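Local coordinates for putative HMP/thiamine permease protein YkoE (Bacillus subtilis, PDB 5EDL), which binds thiamine as the membrane-embedded S component of an energy-coupling factor transporter, and probably carries it or related hydroxymethylpyrimidine compounds across the membrane, at residues A[124-129]-A[148-153]. Sequence-based numbering, arbitrary orientation.
Sequences ASFIYD and VIRLIS. With VIB (3-(4-amino-2-methyl-pyrimidin-5-ylmethyl)-5-(2-hydroxy-ethyl)-4-methyl-thiazol-3-ium), chain B; MPG ([(Z)-octadec-9-enyl] (2R)-2,3-bis(oxidanyl)propanoate), chain D.
Phe-126 and Arg-150 mark the register of segments 124-129 and 148-153, which lie on the consecutive membrane helices 111-132 and 140-170 and run roughly antiparallel, their local axes at 145° and 11.0 Å apart at closest approach. Across so wide a separation a long side chain has to make the contact, and within 148-153 it is Arg-150 that makes it. Its CG lies anti to the backbone N (chi1 -165°), sending the chain out from the helix before a bend at chi3 brings the guanidinium to Ser-125 and Asp-129. There NH1 and NH2 converge end-on upon a single oxygen, OD2 of Asp-129. The bond from NH2 (2.8 Å to OD2) runs nearly along the carboxylate's C-O axis, whereas NH1 meets the same oxygen from above the carboxylate plane, the carboxylate and guanidinium planes standing 81° apart. NH1 also donates to OG of Ser-125 at 3.0 Å; this small hydroxyl suits its place, since it bonds in addition to the carbonyl oxygens of Ser-121 and Ser-122. CD1 of Phe-126 lies over the centre of the guanidinium, 3.6 Å from CZ of Arg-150, adding hydrophobic cover, while Glu-41 takes NE in a second salt bridge. Asp-129 faces the thiamine pocket: OD2 accepts the ligand hydroxyl O1 at 2.7 Å, and OD1 bonds Ser-133. A leucine in place of Arg-150 would probably leave the carboxylates of Asp-129 and Glu-41 without their shared cation, and Asp-129 freer to turn. Arg-150 lines the pocket, but its hydrogen bonds in this contact go to the protein, so that it probably acts by offsetting the charge of Asp-129 and positioning the carboxylate that receives the hydroxyethyl end of thiamine.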
loop_
_atom_site.group_PDB
_atom_site.type_symbol
_atom_site.label_atom_id
_atom_site.label_comp_id
_atom_site.label_asym_id
_atom_site.label_seq_id
_atom_site.Cartn_x
_atom_site.Cartn_y
_atom_site.Cartn_z
ATOM N N ALA A 124 -11.049 -2.810 4.442
ATOM C CA ALA A 124 -10.646 -3.251 5.778
ATOM C C ALA A 124 -10.512 -2.068 6.754
ATOM O O ALA A 124 -10.931 -2.155 7.908
ATOM C CB ALA A 124 -9.338 -4.023 5.710
ATOM N N SER A 125 -9.910 -0.976 6.286
ATOM C CA SER A 125 -9.738 0.187 7.134
ATOM C C SER A 125 -11.094 0.824 7.397
ATOM O O SER A 125 -11.300 1.390 8.451
ATOM C CB SER A 125 -8.766 1.207 6.517
ATOM O OG SER A 125 -9.224 1.672 5.263
ATOM N N PHE A 126 -12.023 0.726 6.450
ATOM C CA PHE A 126 -13.346 1.319 6.673
ATOM C C PHE A 126 -14.082 0.542 7.777
ATOM O O PHE A 126 -14.721 1.126 8.650
ATOM C CB PHE A 126 -14.161 1.352 5.375
ATOM C CG PHE A 126 -15.108 2.512 5.290
ATOM C CD1 PHE A 126 -14.683 3.740 4.799
ATOM C CD2 PHE A 126 -16.417 2.389 5.724
ATOM C CE1 PHE A 126 -15.548 4.810 4.723
ATOM C CE2 PHE A 126 -17.293 3.470 5.654
ATOM C CZ PHE A 126 -16.858 4.678 5.150
ATOM N N ILE A 127 -13.953 -0.780 7.752
ATOM C CA ILE A 127 -14.498 -1.605 8.822
ATOM C C ILE A 127 -13.913 -1.188 10.168
ATOM O O ILE A 127 -14.658 -0.974 11.135
ATOM C CB ILE A 127 -14.209 -3.094 8.586
ATOM C CG1 ILE A 127 -14.976 -3.584 7.353
ATOM C CG2 ILE A 127 -14.550 -3.893 9.842
ATOM C CD1 ILE A 127 -14.654 -5.019 6.956
ATOM N N TYR A 128 -12.584 -1.061 10.214
ATOM C CA TYR A 128 -11.887 -0.616 11.415
ATOM C C TYR A 128 -12.473 0.707 11.940
ATOM O O TYR A 128 -12.749 0.845 13.133
ATOM C CB TYR A 128 -10.386 -0.451 11.137
ATOM C CG TYR A 128 -9.610 0.215 12.257
ATOM C CD1 TYR A 128 -9.486 1.600 12.318
ATOM C CD2 TYR A 128 -9.005 -0.536 13.250
ATOM C CE1 TYR A 128 -8.776 2.220 13.348
ATOM C CE2 TYR A 128 -8.286 0.072 14.280
ATOM C CZ TYR A 128 -8.178 1.453 14.322
ATOM O OH TYR A 128 -7.475 2.064 15.340
ATOM N N ASP A 129 -12.669 1.665 11.037
ATOM C CA ASP A 129 -13.159 2.982 11.434
ATOM C C ASP A 129 -14.579 2.965 12.003
ATOM O O ASP A 129 -14.911 3.762 12.883
ATOM C CB ASP A 129 -13.092 3.941 10.245
ATOM C CG ASP A 129 -11.665 4.355 9.914
ATOM O OD1 ASP A 129 -10.785 4.289 10.810
ATOM O OD2 ASP A 129 -11.438 4.758 8.761
ATOM N N VAL A 148 -16.668 5.296 -1.153
ATOM C CA VAL A 148 -16.413 5.378 -2.579
ATOM C C VAL A 148 -15.109 6.138 -2.853
ATOM O O VAL A 148 -14.259 5.672 -3.622
ATOM C CB VAL A 148 -17.579 6.044 -3.324
ATOM C CG1 VAL A 148 -17.154 6.437 -4.717
ATOM C CG2 VAL A 148 -18.781 5.096 -3.373
ATOM N N ILE A 149 -14.957 7.304 -2.223
ATOM C CA ILE A 149 -13.720 8.069 -2.337
ATOM C C ILE A 149 -12.519 7.245 -1.861
ATOM O O ILE A 149 -11.478 7.223 -2.514
ATOM C CB ILE A 149 -13.769 9.385 -1.534
ATOM C CG1 ILE A 149 -14.916 10.278 -2.035
ATOM C CG2 ILE A 149 -12.430 10.108 -1.637
ATOM C CD1 ILE A 149 -15.149 11.545 -1.187
ATOM N N ARG A 150 -12.659 6.560 -0.730
ATOM C CA ARG A 150 -11.535 5.775 -0.230
ATOM C C ARG A 150 -11.212 4.601 -1.166
ATOM O O ARG A 150 -10.045 4.238 -1.321
ATOM C CB ARG A 150 -11.785 5.246 1.184
ATOM C CG ARG A 150 -10.485 4.742 1.857
ATOM C CD ARG A 150 -10.711 4.197 3.277
ATOM N NE ARG A 150 -11.219 5.224 4.194
ATOM C CZ ARG A 150 -11.369 5.051 5.504
ATOM N NH1 ARG A 150 -11.050 3.892 6.068
ATOM N NH2 ARG A 150 -11.840 6.045 6.253
ATOM N N LEU A 151 -12.236 4.009 -1.774
ATOM C CA LEU A 151 -12.006 2.925 -2.726
ATOM C C LEU A 151 -11.220 3.432 -3.943
ATOM O O LEU A 151 -10.264 2.797 -4.392
ATOM C CB LEU A 151 -13.331 2.298 -3.158
ATOM C CG LEU A 151 -14.000 1.357 -2.145
ATOM C CD1 LEU A 151 -15.452 1.105 -2.506
ATOM C CD2 LEU A 151 -13.239 0.042 -2.060
ATOM N N ILE A 152 -11.606 4.592 -4.461
ATOM C CA ILE A 152 -10.912 5.157 -5.611
ATOM C C ILE A 152 -9.468 5.517 -5.263
ATOM O O ILE A 152 -8.540 5.262 -6.044
ATOM C CB ILE A 152 -11.647 6.395 -6.147
ATOM C CG1 ILE A 152 -13.028 5.983 -6.676
ATOM C CG2 ILE A 152 -10.824 7.072 -7.235
ATOM C CD1 ILE A 152 -13.891 7.124 -7.058
ATOM N N SER A 153 -9.291 6.101 -4.083
ATOM C CA SER A 153 -7.978 6.517 -3.610
ATOM C C SER A 153 -7.066 5.303 -3.391
ATOM O O SER A 153 -5.877 5.351 -3.694
ATOM C CB SER A 153 -8.099 7.337 -2.308
ATOM O OG SER A 153 -6.819 7.705 -1.808
HETATM C CM2 VIB B . -0.271 3.176 8.520
HETATM N N4A VIB B . -4.831 4.766 7.724
HETATM C CM4 VIB B . -6.725 9.138 8.531
HETATM O O1 VIB B . -9.738 6.797 9.147
HETATM C C7 VIB B . -9.751 7.019 10.543
HETATM C C6 VIB B . -8.808 8.158 10.846
HETATM C C2 VIB B . -5.269 6.382 10.864
HETATM S S1 VIB B . -6.694 6.538 11.492
HETATM C C5 VIB B . -7.397 7.633 10.650
HETATM C C4 VIB B . -6.499 8.071 9.609
HETATM N N3 VIB B . -5.150 7.282 9.753
HETATM C C7A VIB B . -4.023 7.534 8.860
HETATM C C4A VIB B . -3.488 5.015 8.202
HETATM N N3A VIB B . -2.559 4.059 8.151
HETATM C C2A VIB B . -1.301 4.315 8.605
HETATM N N1A VIB B . -0.986 5.555 9.096
HETATM C C6A VIB B . -1.918 6.541 9.153
HETATM C C5A VIB B . -3.179 6.258 8.692
HETATM C C2 MPG D . -11.143 -4.671 14.228
HETATM C C3 MPG D . -11.489 -4.434 12.771
HETATM C C4 MPG D . -11.448 -5.750 12.027
HETATM C C5 MPG D . -11.538 -5.553 10.526
HETATM C C6 MPG D . -11.262 -6.886 9.860
HETATM C C7 MPG D . -11.619 -6.849 8.385
HETATM C C8 MPG D . -10.370 -6.745 7.530
HETATM C C9 MPG D . -9.972 -8.096 6.971
HETATM C C10 MPG D . -10.169 -8.380 5.664
HETATM C C11 MPG D . -10.789 -7.356 4.733
HETATM C C12 MPG D . -11.714 -8.038 3.746
HETATM C C13 MPG D . -11.663 -7.320 2.415
HETATM O O1 MPG D . -10.081 -3.339 15.918
HETATM C C1 MPG D . -11.135 -3.360 14.977
HETATM C CXD MPG D . -9.393 -2.152 18.064
HETATM O O2 MPG D . -8.461 -3.115 18.495
HETATM C C21 MPG D . -10.062 -1.536 19.276
HETATM O O3 MPG D . -9.169 -0.653 19.921
HETATM O O4 MPG D . -11.596 -2.838 17.530
HETATM C CX3 MPG D . -10.436 -2.797 17.170
#